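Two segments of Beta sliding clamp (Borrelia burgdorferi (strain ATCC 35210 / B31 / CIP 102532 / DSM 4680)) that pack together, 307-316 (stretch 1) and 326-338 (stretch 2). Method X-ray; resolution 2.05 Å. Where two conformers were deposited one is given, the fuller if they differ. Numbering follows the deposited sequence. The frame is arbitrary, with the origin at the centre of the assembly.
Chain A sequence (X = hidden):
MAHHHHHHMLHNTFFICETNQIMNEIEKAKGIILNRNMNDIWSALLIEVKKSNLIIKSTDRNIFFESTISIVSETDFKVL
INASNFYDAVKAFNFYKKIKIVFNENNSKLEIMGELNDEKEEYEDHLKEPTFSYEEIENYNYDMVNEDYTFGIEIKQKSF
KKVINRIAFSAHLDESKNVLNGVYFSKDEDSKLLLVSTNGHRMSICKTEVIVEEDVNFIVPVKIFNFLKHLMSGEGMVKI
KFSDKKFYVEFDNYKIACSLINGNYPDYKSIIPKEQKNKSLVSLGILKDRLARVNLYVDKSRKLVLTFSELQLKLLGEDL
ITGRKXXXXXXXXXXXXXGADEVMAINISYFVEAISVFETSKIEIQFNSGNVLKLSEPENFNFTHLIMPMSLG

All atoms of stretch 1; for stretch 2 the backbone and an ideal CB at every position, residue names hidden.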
# COMPACT_ATOMS: atom_id res chain seq x y z
N THR A 307 19.72 7.88 -26.79
CA THR A 307 20.34 8.18 -28.08
C THR A 307 19.33 8.87 -28.97
O THR A 307 18.31 8.27 -29.34
CB THR A 307 20.89 6.92 -28.75
OG1 THR A 307 21.82 6.30 -27.87
CG2 THR A 307 21.63 7.31 -30.06
N PHE A 308 19.62 10.12 -29.32
CA PHE A 308 18.80 10.91 -30.23
C PHE A 308 19.37 10.80 -31.64
O PHE A 308 20.53 11.15 -31.87
CB PHE A 308 18.77 12.39 -29.83
CG PHE A 308 17.97 12.69 -28.59
CD1 PHE A 308 18.52 12.57 -27.34
CD2 PHE A 308 16.66 13.14 -28.70
CE1 PHE A 308 17.79 12.87 -26.22
CE2 PHE A 308 15.94 13.45 -27.59
CZ PHE A 308 16.49 13.31 -26.35
N SER A 309 18.54 10.35 -32.57
CA SER A 309 18.84 10.38 -34.00
C SER A 309 17.61 10.91 -34.72
O SER A 309 16.55 11.10 -34.12
CB SER A 309 19.24 8.99 -34.53
OG SER A 309 18.14 8.09 -34.43
N GLU A 310 17.76 11.17 -36.02
CA GLU A 310 16.64 11.74 -36.77
C GLU A 310 15.45 10.78 -36.82
O GLU A 310 14.30 11.21 -36.76
CB GLU A 310 17.10 12.12 -38.18
CG GLU A 310 16.00 12.62 -39.10
CD GLU A 310 16.58 13.32 -40.34
OE1 GLU A 310 17.82 13.49 -40.39
OE2 GLU A 310 15.80 13.70 -41.25
N LEU A 311 15.71 9.48 -36.93
CA LEU A 311 14.59 8.56 -37.08
C LEU A 311 14.03 8.04 -35.77
O LEU A 311 12.89 7.58 -35.74
CB LEU A 311 14.99 7.36 -37.96
CG LEU A 311 15.29 7.70 -39.42
CD1 LEU A 311 15.45 6.43 -40.21
CD2 LEU A 311 14.22 8.61 -40.02
N GLN A 312 14.80 8.08 -34.68
CA GLN A 312 14.30 7.47 -33.46
C GLN A 312 15.02 8.04 -32.25
O GLN A 312 16.14 8.56 -32.35
CB GLN A 312 14.50 5.96 -33.47
CG GLN A 312 15.96 5.62 -33.22
CD GLN A 312 16.55 4.76 -34.29
OE1 GLN A 312 15.88 4.41 -35.26
NE2 GLN A 312 17.83 4.44 -34.14
N LEU A 313 14.38 7.87 -31.10
CA LEU A 313 15.00 8.05 -29.80
C LEU A 313 15.19 6.66 -29.21
O LEU A 313 14.23 5.88 -29.13
CB LEU A 313 14.12 8.89 -28.88
CG LEU A 313 14.50 8.92 -27.40
CD1 LEU A 313 15.87 9.54 -27.19
CD2 LEU A 313 13.42 9.65 -26.55
N LYS A 314 16.41 6.36 -28.77
CA LYS A 314 16.73 5.06 -28.19
C LYS A 314 16.86 5.20 -26.68
O LYS A 314 17.54 6.11 -26.20
CB LYS A 314 18.02 4.50 -28.78
CG LYS A 314 18.45 3.17 -28.16
CD LYS A 314 19.81 2.70 -28.68
CE LYS A 314 20.03 1.24 -28.27
NZ LYS A 314 21.46 0.82 -28.24
N LEU A 315 16.18 4.34 -25.93
CA LEU A 315 16.29 4.29 -24.48
C LEU A 315 16.95 2.97 -24.11
O LEU A 315 16.45 1.90 -24.47
CB LEU A 315 14.92 4.41 -23.79
CG LEU A 315 13.80 5.27 -24.37
CD1 LEU A 315 12.51 4.97 -23.62
CD2 LEU A 315 14.12 6.74 -24.30
N LEU A 316 18.06 3.05 -23.38
CA LEU A 316 18.86 1.88 -23.07
C LEU A 316 19.07 1.77 -21.57
O LEU A 316 19.64 2.68 -20.95
CB LEU A 316 20.21 1.94 -23.80
CG LEU A 316 21.28 0.93 -23.38
CD1 LEU A 316 20.81 -0.47 -23.71
CD2 LEU A 316 22.57 1.24 -24.16
N UNK A 326 18.01 -3.75 -21.57
CA UNK A 326 16.77 -3.52 -22.27
C UNK A 326 16.85 -2.29 -23.18
O UNK A 326 17.31 -1.22 -22.75
CB UNK A 326 15.63 -3.36 -21.26
N UNK A 327 16.42 -2.42 -24.43
CA UNK A 327 16.49 -1.34 -25.41
C UNK A 327 15.11 -1.07 -25.99
O UNK A 327 14.46 -1.99 -26.50
CB UNK A 327 17.48 -1.68 -26.53
N UNK A 328 14.67 0.18 -25.92
CA UNK A 328 13.39 0.58 -26.48
C UNK A 328 13.56 1.79 -27.38
O UNK A 328 14.33 2.70 -27.09
CB UNK A 328 12.38 0.88 -25.37
N UNK A 329 12.75 1.81 -28.44
CA UNK A 329 12.81 2.84 -29.47
C UNK A 329 11.46 3.54 -29.59
O UNK A 329 10.40 2.90 -29.46
CB UNK A 329 13.22 2.24 -30.81
N UNK A 330 11.51 4.84 -29.83
CA UNK A 330 10.34 5.66 -30.11
C UNK A 330 10.55 6.33 -31.45
O UNK A 330 11.59 6.96 -31.68
CB UNK A 330 10.10 6.69 -29.01
N UNK A 331 9.58 6.16 -32.36
CA UNK A 331 9.73 6.60 -33.74
C UNK A 331 8.49 7.36 -34.19
O UNK A 331 7.54 7.53 -33.43
CB UNK A 331 9.99 5.41 -34.66
N UNK A 332 8.52 7.81 -35.45
CA UNK A 332 7.38 8.49 -36.04
C UNK A 332 6.12 7.65 -35.87
O UNK A 332 6.17 6.42 -36.00
CB UNK A 332 7.63 8.78 -37.52
N UNK A 333 4.96 8.26 -35.56
CA UNK A 333 4.58 9.67 -35.46
C UNK A 333 4.74 10.18 -34.03
O UNK A 333 4.15 11.18 -33.66
CB UNK A 333 3.14 9.87 -35.93
N UNK A 334 5.52 9.47 -33.23
CA UNK A 334 5.71 9.80 -31.82
C UNK A 334 7.00 10.56 -31.52
O UNK A 334 7.24 10.89 -30.35
CB UNK A 334 5.69 8.51 -30.99
N UNK A 335 7.82 10.84 -32.53
CA UNK A 335 9.13 11.43 -32.26
C UNK A 335 9.62 12.20 -33.48
O UNK A 335 9.64 11.65 -34.58
CB UNK A 335 10.14 10.35 -31.87
N UNK A 336 10.03 13.44 -33.27
CA UNK A 336 10.64 14.28 -34.30
C UNK A 336 11.92 14.85 -33.72
O UNK A 336 11.98 15.18 -32.53
CB UNK A 336 9.70 15.39 -34.76
N UNK A 337 12.96 14.94 -34.54
CA UNK A 337 14.26 15.39 -34.08
C UNK A 337 14.98 16.18 -35.15
O UNK A 337 15.02 15.76 -36.31
CB UNK A 337 15.11 14.20 -33.64
N UNK A 338 15.58 17.30 -34.75
CA UNK A 338 16.42 18.11 -35.63
C UNK A 338 17.73 18.38 -34.90
O UNK A 338 17.77 19.20 -33.98
CB UNK A 338 15.73 19.41 -36.03

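Position 326 lies within a strand that begins earlier in the chain. Its ideal CB points sideways and meets nothing of stretch 1, so many residues would suit. It is Gly 326.

At 327 the CB lies on the Lys 314 and Leu 316 side of the sheet, 4.3 Å from Lys 314 CE. An acid could answer the ammonium; an aliphatic chain could cover Leu 316. The residue is Glu 327. Its OE1 forms a salt bridge with Lys 314 NZ at 2.8 Å, and its CG lies 3.5 Å from Leu 316 CD1.

Position 328 pairs with Leu 315, and its CB is on the side of Leu 313 and Leu 315. Apolar residues would suit. Phe 328 is found; its ring leads away, leaving CB 4.4 Å from Leu 315 CD1. The backbone holds the register: Leu 315 N to Phe 328 O is a hydrogen bond of 2.7 Å, and Phe 328 N to Leu 315 O one of 2.9 Å.

At 329 the CB returns to the side of Gln 312 and Lys 314. Their aliphatic parts offer a surface for a large apolar or long side chain. Phe 329 takes it: CD2 is 3.8 Å from Gln 312 CG, at the ring edge, and CE2 is 3.7 Å from Lys 314 CG.

Position 330 faces the side of Leu 313 and Leu 315, so a branched aliphatic or another apolar residue would fit. It is Ile 330, with CD1 4.5 Å from Leu 315 CD1. Ile 330 N and O each bond to Leu 313, to O and N respectively, both at 3.0 Å.

At 331 the CB is 4.7 Å from Gln 312 CB. A long or polar chain would do. It is Lys 331, its CG against Gln 312.

Positions 332, 333 and 334 turn the chain, and their CBs meet nothing nearby. The choice is open at 332 and 334; the cis peptide before 333 favours proline. They are Asp 332, Pro 333 and Asn 334. A water links Asp 332 N (2.8 Å) to Leu 311 O (2.5 Å).

At 335 the CB points toward stretch 1 but stays 5.0 Å from Leu 313 N. That leaves room for a large side chain, and the Ser 309 carbonyl invites a donor. Tyr 335 fits both: OH donates to Ser 309 O at 2.6 Å, and one ring face covers Leu 313 N.

Position 336 points away and tolerates much; it is Leu 336.

At 337 the CB is 3.4 Å from Ser 309 O, with Phe 308 beyond. An aromatic would suit. Tyr 337 places its ring face over Phe 308 CB, 3.7 Å from CZ.

Position 338 points away from stretch 1, so many side chains would do; it is Asp 338.

Stretch 2 (326-338) GEFFIKDPNYLYD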
# COMPACT_ATOMS: atom_id res chain seq x y z
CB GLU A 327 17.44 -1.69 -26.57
CG GLU A 327 18.87 -2.03 -26.19
CD GLU A 327 19.68 -2.53 -27.38
OE1 GLU A 327 20.63 -1.84 -27.80
OE2 GLU A 327 19.32 -3.59 -27.94
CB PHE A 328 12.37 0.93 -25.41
CG PHE A 328 12.07 -0.22 -24.46
CD1 PHE A 328 12.91 -0.48 -23.39
CD2 PHE A 328 10.96 -1.02 -24.64
CE1 PHE A 328 12.65 -1.55 -22.49
CE2 PHE A 328 10.69 -2.09 -23.77
CZ PHE A 328 11.54 -2.34 -22.69
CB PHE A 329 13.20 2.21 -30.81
CG PHE A 329 14.58 1.63 -30.81
CD1 PHE A 329 14.79 0.32 -30.38
CD2 PHE A 329 15.67 2.38 -31.25
CE1 PHE A 329 16.07 -0.22 -30.38
CE2 PHE A 329 16.94 1.85 -31.26
CZ PHE A 329 17.14 0.54 -30.82
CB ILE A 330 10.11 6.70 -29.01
CG1 ILE A 330 9.87 6.01 -27.66
CG2 ILE A 330 8.94 7.63 -29.38
CD1 ILE A 330 9.72 6.99 -26.44
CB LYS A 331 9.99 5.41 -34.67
CG LYS A 331 11.17 4.53 -34.27
CD LYS A 331 11.28 3.28 -35.17
CE LYS A 331 12.52 2.46 -34.82
NZ LYS A 331 12.61 1.19 -35.62
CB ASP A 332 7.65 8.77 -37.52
CG ASP A 332 6.49 9.44 -38.22
OD1 ASP A 332 5.57 8.74 -38.67
OD2 ASP A 332 6.51 10.69 -38.31
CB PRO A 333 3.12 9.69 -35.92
CG PRO A 333 2.55 8.41 -35.33
CD PRO A 333 3.74 7.45 -35.33
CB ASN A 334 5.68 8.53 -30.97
CG ASN A 334 4.43 7.72 -31.21
OD1 ASN A 334 3.33 8.25 -31.15
ND2 ASN A 334 4.60 6.42 -31.49
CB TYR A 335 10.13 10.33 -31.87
CG TYR A 335 11.58 10.75 -31.85
CD1 TYR A 335 12.14 11.31 -30.70
CD2 TYR A 335 12.39 10.57 -32.96
CE1 TYR A 335 13.48 11.67 -30.67
CE2 TYR A 335 13.71 10.93 -32.94
CZ TYR A 335 14.26 11.49 -31.80
OH TYR A 335 15.59 11.85 -31.80
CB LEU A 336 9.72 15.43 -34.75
CG LEU A 336 8.38 15.15 -35.46
CD1 LEU A 336 7.34 14.55 -34.51
CD2 LEU A 336 7.85 16.41 -36.10
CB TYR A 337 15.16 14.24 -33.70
CG TYR A 337 16.48 14.67 -33.12
CD1 TYR A 337 16.53 15.39 -31.93
CD2 TYR A 337 17.68 14.35 -33.75
CE1 TYR A 337 17.72 15.76 -31.37
CE2 TYR A 337 18.89 14.73 -33.20
CZ TYR A 337 18.89 15.43 -31.99
OH TYR A 337 20.07 15.81 -31.41
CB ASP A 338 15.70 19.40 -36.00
CG ASP A 338 16.46 20.22 -37.01
OD1 ASP A 338 17.63 20.57 -36.77
OD2 ASP A 338 15.87 20.49 -38.08
O HOH W 1 10.81 8.43 -36.94
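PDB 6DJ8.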